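Local atomic coordinates of hypothetical protein Atu2299 (Agrobacterium tumefaciens, PDB entry 2HLY), a protein that is of unknown function but belongs to a family grouped with the papain-like (clan CA) cysteine peptidases, without an established activity of its own. Residues A32-L46 and F88-M102. Sequence-based numbering, arbitrary orientation.
Sequences ASASMYFSTFGAFIL and FHCWVEADGWAIDFM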
loop_
_atom_site.group_PDB
_atom_site.type_symbol
_atom_site.label_atom_id
_atom_site.label_comp_id
_atom_site.label_asym_id
_atom_site.label_seq_id
_atom_site.Cartn_x
_atom_site.Cartn_y
_atom_site.Cartn_z
ATOM N N ALA A 32 3.899 -9.561 -3.324
ATOM C CA ALA A 32 3.540 -8.858 -4.561
ATOM C C ALA A 32 2.040 -8.651 -4.639
ATOM O O ALA A 32 1.582 -7.525 -4.908
ATOM C CB ALA A 32 4.064 -9.589 -5.814
ATOM N N SER A 33 1.278 -9.722 -4.396
ATOM C CA SER A 33 -0.180 -9.613 -4.393
ATOM C C SER A 33 -0.635 -8.648 -3.304
ATOM O O SER A 33 -1.476 -7.796 -3.549
ATOM C CB SER A 33 -0.852 -10.969 -4.221
ATOM O OG SER A 33 -0.456 -11.823 -5.277
ATOM N N ALA A 34 -0.058 -8.760 -2.115
ATOM C CA ALA A 34 -0.413 -7.811 -1.046
ATOM C C ALA A 34 -0.262 -6.360 -1.530
ATOM O O ALA A 34 -1.156 -5.527 -1.309
ATOM C CB ALA A 34 0.395 -8.072 0.197
ATOM N N SER A 35 0.854 -6.050 -2.196
ATOM C CA SER A 35 1.087 -4.662 -2.643
ATOM C C SER A 35 0.037 -4.243 -3.669
ATOM O O SER A 35 -0.339 -3.069 -3.726
ATOM C CB SER A 35 2.504 -4.475 -3.215
ATOM O OG SER A 35 2.588 -4.989 -4.531
ATOM N N MET A 36 -0.426 -5.201 -4.479
ATOM C CA MET A 36 -1.473 -4.917 -5.454
ATOM C C MET A 36 -2.772 -4.503 -4.781
ATOM O O MET A 36 -3.460 -3.605 -5.269
ATOM C CB MET A 36 -1.680 -6.133 -6.373
ATOM C CG MET A 36 -0.455 -6.390 -7.238
ATOM S SD MET A 36 -0.538 -7.998 -8.063
ATOM C CE MET A 36 -1.889 -7.718 -9.226
ATOM N N TYR A 37 -3.110 -5.150 -3.661
ATOM C CA TYR A 37 -4.302 -4.769 -2.902
ATOM C C TYR A 37 -4.114 -3.448 -2.179
ATOM O O TYR A 37 -5.007 -2.604 -2.189
ATOM C CB TYR A 37 -4.672 -5.847 -1.884
ATOM C CG TYR A 37 -5.358 -7.048 -2.486
ATOM C CD1 TYR A 37 -6.733 -7.039 -2.714
ATOM C CD2 TYR A 37 -4.643 -8.195 -2.815
ATOM C CE1 TYR A 37 -7.381 -8.149 -3.248
ATOM C CE2 TYR A 37 -5.281 -9.305 -3.361
ATOM C CZ TYR A 37 -6.649 -9.270 -3.572
ATOM O OH TYR A 37 -7.310 -10.370 -4.110
ATOM N N PHE A 38 -2.980 -3.272 -1.508
ATOM C CA PHE A 38 -2.745 -2.010 -0.817
ATOM C C PHE A 38 -2.805 -0.844 -1.774
ATOM O O PHE A 38 -3.385 0.181 -1.461
ATOM C CB PHE A 38 -1.404 -2.021 -0.056
ATOM C CG PHE A 38 -1.476 -2.755 1.259
ATOM C CD1 PHE A 38 -2.188 -2.216 2.326
ATOM C CD2 PHE A 38 -0.839 -3.977 1.426
ATOM C CE1 PHE A 38 -2.278 -2.896 3.544
ATOM C CE2 PHE A 38 -0.915 -4.667 2.643
ATOM C CZ PHE A 38 -1.640 -4.122 3.699
ATOM N N SER A 39 -2.261 -1.015 -2.971
ATOM C CA SER A 39 -2.184 0.108 -3.908
ATOM C C SER A 39 -3.489 0.406 -4.622
ATOM O O SER A 39 -3.865 1.574 -4.787
ATOM C CB SER A 39 -1.063 -0.120 -4.904
ATOM O OG SER A 39 0.163 -0.142 -4.204
ATOM N N THR A 40 -4.186 -0.639 -5.054
ATOM C CA THR A 40 -5.498 -0.414 -5.705
ATOM C C THR A 40 -6.592 -0.005 -4.715
ATOM O O THR A 40 -7.367 0.930 -4.995
ATOM C CB THR A 40 -5.955 -1.599 -6.545
ATOM O OG1 THR A 40 -6.060 -2.752 -5.717
ATOM C CG2 THR A 40 -4.966 -1.871 -7.690
ATOM N N PHE A 41 -6.666 -0.681 -3.557
ATOM C CA PHE A 41 -7.670 -0.287 -2.554
ATOM C C PHE A 41 -7.359 1.106 -1.979
ATOM O O PHE A 41 -8.278 1.914 -1.733
ATOM C CB PHE A 41 -7.759 -1.310 -1.416
ATOM C CG PHE A 41 -8.457 -2.602 -1.784
ATOM C CD1 PHE A 41 -8.430 -3.114 -3.082
ATOM C CD2 PHE A 41 -9.140 -3.312 -0.804
ATOM C CE1 PHE A 41 -9.080 -4.323 -3.392
ATOM C CE2 PHE A 41 -9.779 -4.503 -1.108
ATOM C CZ PHE A 41 -9.732 -5.014 -2.407
ATOM N N GLY A 42 -6.072 1.384 -1.735
ATOM C CA GLY A 42 -5.657 2.723 -1.286
ATOM C C GLY A 42 -6.046 3.806 -2.282
ATOM O O GLY A 42 -6.641 4.827 -1.916
ATOM N N ALA A 43 -5.729 3.573 -3.552
ATOM C CA ALA A 43 -6.102 4.502 -4.615
ATOM C C ALA A 43 -7.614 4.723 -4.660
ATOM O O ALA A 43 -8.079 5.857 -4.801
ATOM C CB ALA A 43 -5.589 4.004 -5.949
ATOM N N PHE A 44 -8.376 3.643 -4.504
ATOM C CA PHE A 44 -9.839 3.750 -4.542
ATOM C C PHE A 44 -10.346 4.611 -3.390
ATOM O O PHE A 44 -11.196 5.494 -3.570
ATOM C CB PHE A 44 -10.463 2.360 -4.496
ATOM C CG PHE A 44 -11.964 2.360 -4.651
ATOM C CD1 PHE A 44 -12.575 2.969 -5.752
ATOM C CD2 PHE A 44 -12.764 1.719 -3.705
ATOM C CE1 PHE A 44 -13.981 2.962 -5.883
ATOM C CE2 PHE A 44 -14.156 1.711 -3.836
ATOM C CZ PHE A 44 -14.755 2.326 -4.917
ATOM N N ILE A 45 -9.811 4.365 -2.200
ATOM C CA ILE A 45 -10.198 5.146 -1.040
ATOM C C ILE A 45 -9.829 6.626 -1.248
ATOM O O ILE A 45 -10.618 7.530 -0.942
ATOM C CB ILE A 45 -9.555 4.574 0.240
ATOM C CG1 ILE A 45 -10.201 3.224 0.562
ATOM C CG2 ILE A 45 -9.653 5.587 1.397
ATOM C CD1 ILE A 45 -9.466 2.386 1.662
ATOM N N LEU A 46 -8.645 6.887 -1.802
ATOM C CA LEU A 46 -8.268 8.272 -2.070
ATOM C C LEU A 46 -9.204 8.944 -3.073
ATOM O O LEU A 46 -9.594 10.095 -2.885
ATOM C CB LEU A 46 -6.826 8.360 -2.559
ATOM C CG LEU A 46 -5.773 7.995 -1.517
ATOM C CD1 LEU A 46 -4.408 7.984 -2.198
ATOM C CD2 LEU A 46 -5.795 8.973 -0.339
ATOM N N PHE A 88 7.990 -8.165 -7.488
ATOM C CA PHE A 88 7.234 -7.068 -8.099
ATOM C C PHE A 88 6.531 -6.276 -6.994
ATOM O O PHE A 88 6.038 -6.857 -6.022
ATOM C CB PHE A 88 6.192 -7.627 -9.056
ATOM C CG PHE A 88 5.573 -6.589 -9.936
ATOM C CD1 PHE A 88 6.236 -6.180 -11.083
ATOM C CD2 PHE A 88 4.338 -6.033 -9.623
ATOM C CE1 PHE A 88 5.685 -5.226 -11.913
ATOM C CE2 PHE A 88 3.775 -5.064 -10.462
ATOM C CZ PHE A 88 4.466 -4.663 -11.594
ATOM N N HIS A 89 6.492 -4.953 -7.142
ATOM C CA HIS A 89 5.885 -4.109 -6.115
ATOM C C HIS A 89 5.040 -2.987 -6.706
ATOM O O HIS A 89 5.385 -2.442 -7.752
ATOM C CB HIS A 89 6.973 -3.530 -5.212
ATOM C CG HIS A 89 6.444 -2.900 -3.965
ATOM N ND1 HIS A 89 5.922 -3.646 -2.930
ATOM C CD2 HIS A 89 6.351 -1.604 -3.586
ATOM C CE1 HIS A 89 5.534 -2.833 -1.959
ATOM N NE2 HIS A 89 5.787 -1.589 -2.333
ATOM N N CYS A 90 3.922 -2.669 -6.042
ATOM C CA CYS A 90 3.035 -1.582 -6.465
ATOM C C CYS A 90 3.005 -0.483 -5.424
ATOM O O CYS A 90 3.199 -0.752 -4.228
ATOM C CB CYS A 90 1.606 -2.092 -6.636
ATOM S SG CYS A 90 1.429 -3.273 -7.970
ATOM N N TRP A 91 2.700 0.722 -5.878
ATOM C CA TRP A 91 2.540 1.892 -4.996
ATOM C C TRP A 91 1.420 2.771 -5.569
ATOM O O TRP A 91 0.797 2.416 -6.579
ATOM C CB TRP A 91 3.851 2.667 -4.909
ATOM C CG TRP A 91 4.336 3.160 -6.225
ATOM C CD1 TRP A 91 4.084 4.370 -6.802
ATOM C CD2 TRP A 91 5.175 2.444 -7.146
ATOM N NE1 TRP A 91 4.709 4.457 -8.020
ATOM C CE2 TRP A 91 5.382 3.285 -8.259
ATOM C CE3 TRP A 91 5.776 1.180 -7.127
ATOM C CZ2 TRP A 91 6.167 2.901 -9.353
ATOM C CZ3 TRP A 91 6.549 0.790 -8.220
ATOM C CH2 TRP A 91 6.749 1.655 -9.310
ATOM N N VAL A 92 1.161 3.917 -4.934
ATOM C CA VAL A 92 0.142 4.840 -5.429
ATOM C C VAL A 92 0.799 6.177 -5.729
ATOM O O VAL A 92 1.686 6.614 -4.989
ATOM C CB VAL A 92 -0.973 5.045 -4.381
ATOM C CG1 VAL A 92 -2.006 6.044 -4.886
ATOM C CG2 VAL A 92 -1.653 3.721 -4.115
ATOM N N GLU A 93 0.377 6.800 -6.835
ATOM C CA GLU A 93 0.764 8.166 -7.157
ATOM C C GLU A 93 -0.513 8.989 -7.154
ATOM O O GLU A 93 -1.451 8.687 -7.889
ATOM C CB GLU A 93 1.463 8.201 -8.508
ATOM C CG GLU A 93 2.756 7.393 -8.452
ATOM C CD GLU A 93 3.637 7.552 -9.667
ATOM O OE1 GLU A 93 3.269 8.329 -10.585
ATOM O OE2 GLU A 93 4.690 6.877 -9.687
ATOM N N ALA A 94 -0.572 9.993 -6.285
ATOM C CA ALA A 94 -1.806 10.766 -6.142
ATOM C C ALA A 94 -1.499 12.217 -5.871
ATOM O O ALA A 94 -0.866 12.528 -4.870
ATOM C CB ALA A 94 -2.652 10.201 -5.008
ATOM N N ASP A 95 -1.957 13.104 -6.757
ATOM C CA ASP A 95 -1.819 14.547 -6.528
ATOM C C ASP A 95 -0.346 14.910 -6.302
ATOM O O ASP A 95 -0.033 15.831 -5.525
ATOM C CB ASP A 95 -2.659 14.949 -5.302
ATOM C CG ASP A 95 -3.458 16.226 -5.512
ATOM O OD1 ASP A 95 -3.631 16.650 -6.675
ATOM O OD2 ASP A 95 -3.927 16.794 -4.501
ATOM N N GLY A 96 0.543 14.172 -6.969
ATOM C CA GLY A 96 1.988 14.377 -6.870
ATOM C C GLY A 96 2.671 13.561 -5.780
ATOM O O GLY A 96 3.899 13.397 -5.814
ATOM N N TRP A 97 1.890 13.024 -4.843
ATOM C CA TRP A 97 2.427 12.251 -3.720
ATOM C C TRP A 97 2.675 10.800 -4.096
ATOM O O TRP A 97 1.862 10.196 -4.804
ATOM C CB TRP A 97 1.465 12.285 -2.501
ATOM C CG TRP A 97 1.380 13.635 -1.902
ATOM C CD1 TRP A 97 0.530 14.650 -2.268
ATOM C CD2 TRP A 97 2.240 14.172 -0.895
ATOM N NE1 TRP A 97 0.787 15.775 -1.506
ATOM C CE2 TRP A 97 1.842 15.511 -0.668
ATOM C CE3 TRP A 97 3.293 13.647 -0.144
ATOM C CZ2 TRP A 97 2.478 16.334 0.276
ATOM C CZ3 TRP A 97 3.926 14.474 0.790
ATOM C CH2 TRP A 97 3.509 15.796 0.990
ATOM N N ALA A 98 3.792 10.265 -3.618
ATOM C CA ALA A 98 4.040 8.813 -3.622
ATOM C C ALA A 98 3.561 8.298 -2.275
ATOM O O ALA A 98 4.026 8.755 -1.210
ATOM C CB ALA A 98 5.525 8.531 -3.776
ATOM N N ILE A 99 2.624 7.353 -2.317
ATOM C CA ILE A 99 2.109 6.756 -1.106
ATOM C C ILE A 99 2.208 5.239 -1.222
ATOM O O ILE A 99 1.760 4.653 -2.212
ATOM C CB ILE A 99 0.647 7.179 -0.838
ATOM C CG1 ILE A 99 0.540 8.714 -0.888
ATOM C CG2 ILE A 99 0.221 6.683 0.541
ATOM C CD1 ILE A 99 -0.851 9.279 -0.782
ATOM N N ASP A 100 2.812 4.617 -0.215
ATOM C CA ASP A 100 2.875 3.159 -0.196
ATOM C C ASP A 100 2.128 2.701 1.045
ATOM O O ASP A 100 2.678 2.699 2.152
ATOM C CB ASP A 100 4.329 2.666 -0.204
ATOM C CG ASP A 100 4.433 1.188 -0.485
ATOM O OD1 ASP A 100 3.469 0.452 -0.157
ATOM O OD2 ASP A 100 5.469 0.766 -1.058
ATOM N N PHE A 101 0.865 2.331 0.864
ATOM C CA PHE A 101 0.051 1.916 2.013
ATOM C C PHE A 101 0.501 0.592 2.628
ATOM O O PHE A 101 0.034 0.251 3.711
ATOM C CB PHE A 101 -1.430 1.824 1.630
ATOM C CG PHE A 101 -2.052 3.147 1.354
ATOM C CD1 PHE A 101 -2.364 3.997 2.401
ATOM C CD2 PHE A 101 -2.364 3.531 0.048
ATOM C CE1 PHE A 101 -2.953 5.248 2.145
ATOM C CE2 PHE A 101 -2.958 4.777 -0.206
ATOM C CZ PHE A 101 -3.269 5.619 0.847
ATOM N N MET A 102 1.377 -0.151 1.937
ATOM C CA MET A 102 1.882 -1.408 2.470
ATOM C C MET A 102 3.003 -1.186 3.483
ATOM O O MET A 102 3.399 -2.121 4.166
ATOM C CB MET A 102 2.401 -2.317 1.341
ATOM C CG MET A 102 2.677 -3.738 1.800
ATOM S SD MET A 102 3.138 -4.717 0.373
ATOM C CE MET A 102 3.888 -6.154 1.182
HETATM O O HOH W 1 0.153 1.447 -1.764
#
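Helix 32-46 packs on one face of an antiparallel sheet, its Ser-35, Ser-39 and Gly-42 lying close to Cys-90 and Val-92 of strand 89-94 and to Phe-101, on the chain leading out of the hairpin that strands 89-94 and 97-100 form. The helix runs nearly parallel to strand 89-94, with 12° between their directions. The axes come within 6.8 Å, and the small residues on this side of the helix are consistent with so close an approach. Ser-35 has OG between its own N and carbonyl carbon (chi1 78°), where it gives its proton to Ala-32 O at 2.8 Å. The same oxygen accepts a clearly bent bond from Cys-90 N at 3.1 Å. One turn on, Ser-39 OG shares a water with Phe-101 N, from which the water accepts; the water lies 2.9 Å from each. Gly-42 presents bare backbone to the Phe-101 ring, its CA 3.6 Å from CE2. Ile-99 CG2 sits over the centre of one face of that ring, while CD1 of Leu-46 meets its edge. Beside Ser-35, Met-102 lays its CA over a face of the Phe-38 ring in a CH-pi contact, and its extended chain, with CG anti to N, carries SD past Ser-35 CA at 3.6 Å. Helix 10-24 packs on both Phe-38 and Phe-101. His-89 NE2 points in its ring plane at the syn lone pair of Asp-100 OD2 (2.7 Å, 170°), and Asp-100 OD1 closes an Asx turn with Met-102 N. The carboxylate thus fixes the orientation of the imidazole and ties it to the turn that places Met-102, while one serine hydroxyl and a water each take a backbone N-H, of Cys-90 and Phe-101, within an otherwise largely apolar, buried interface.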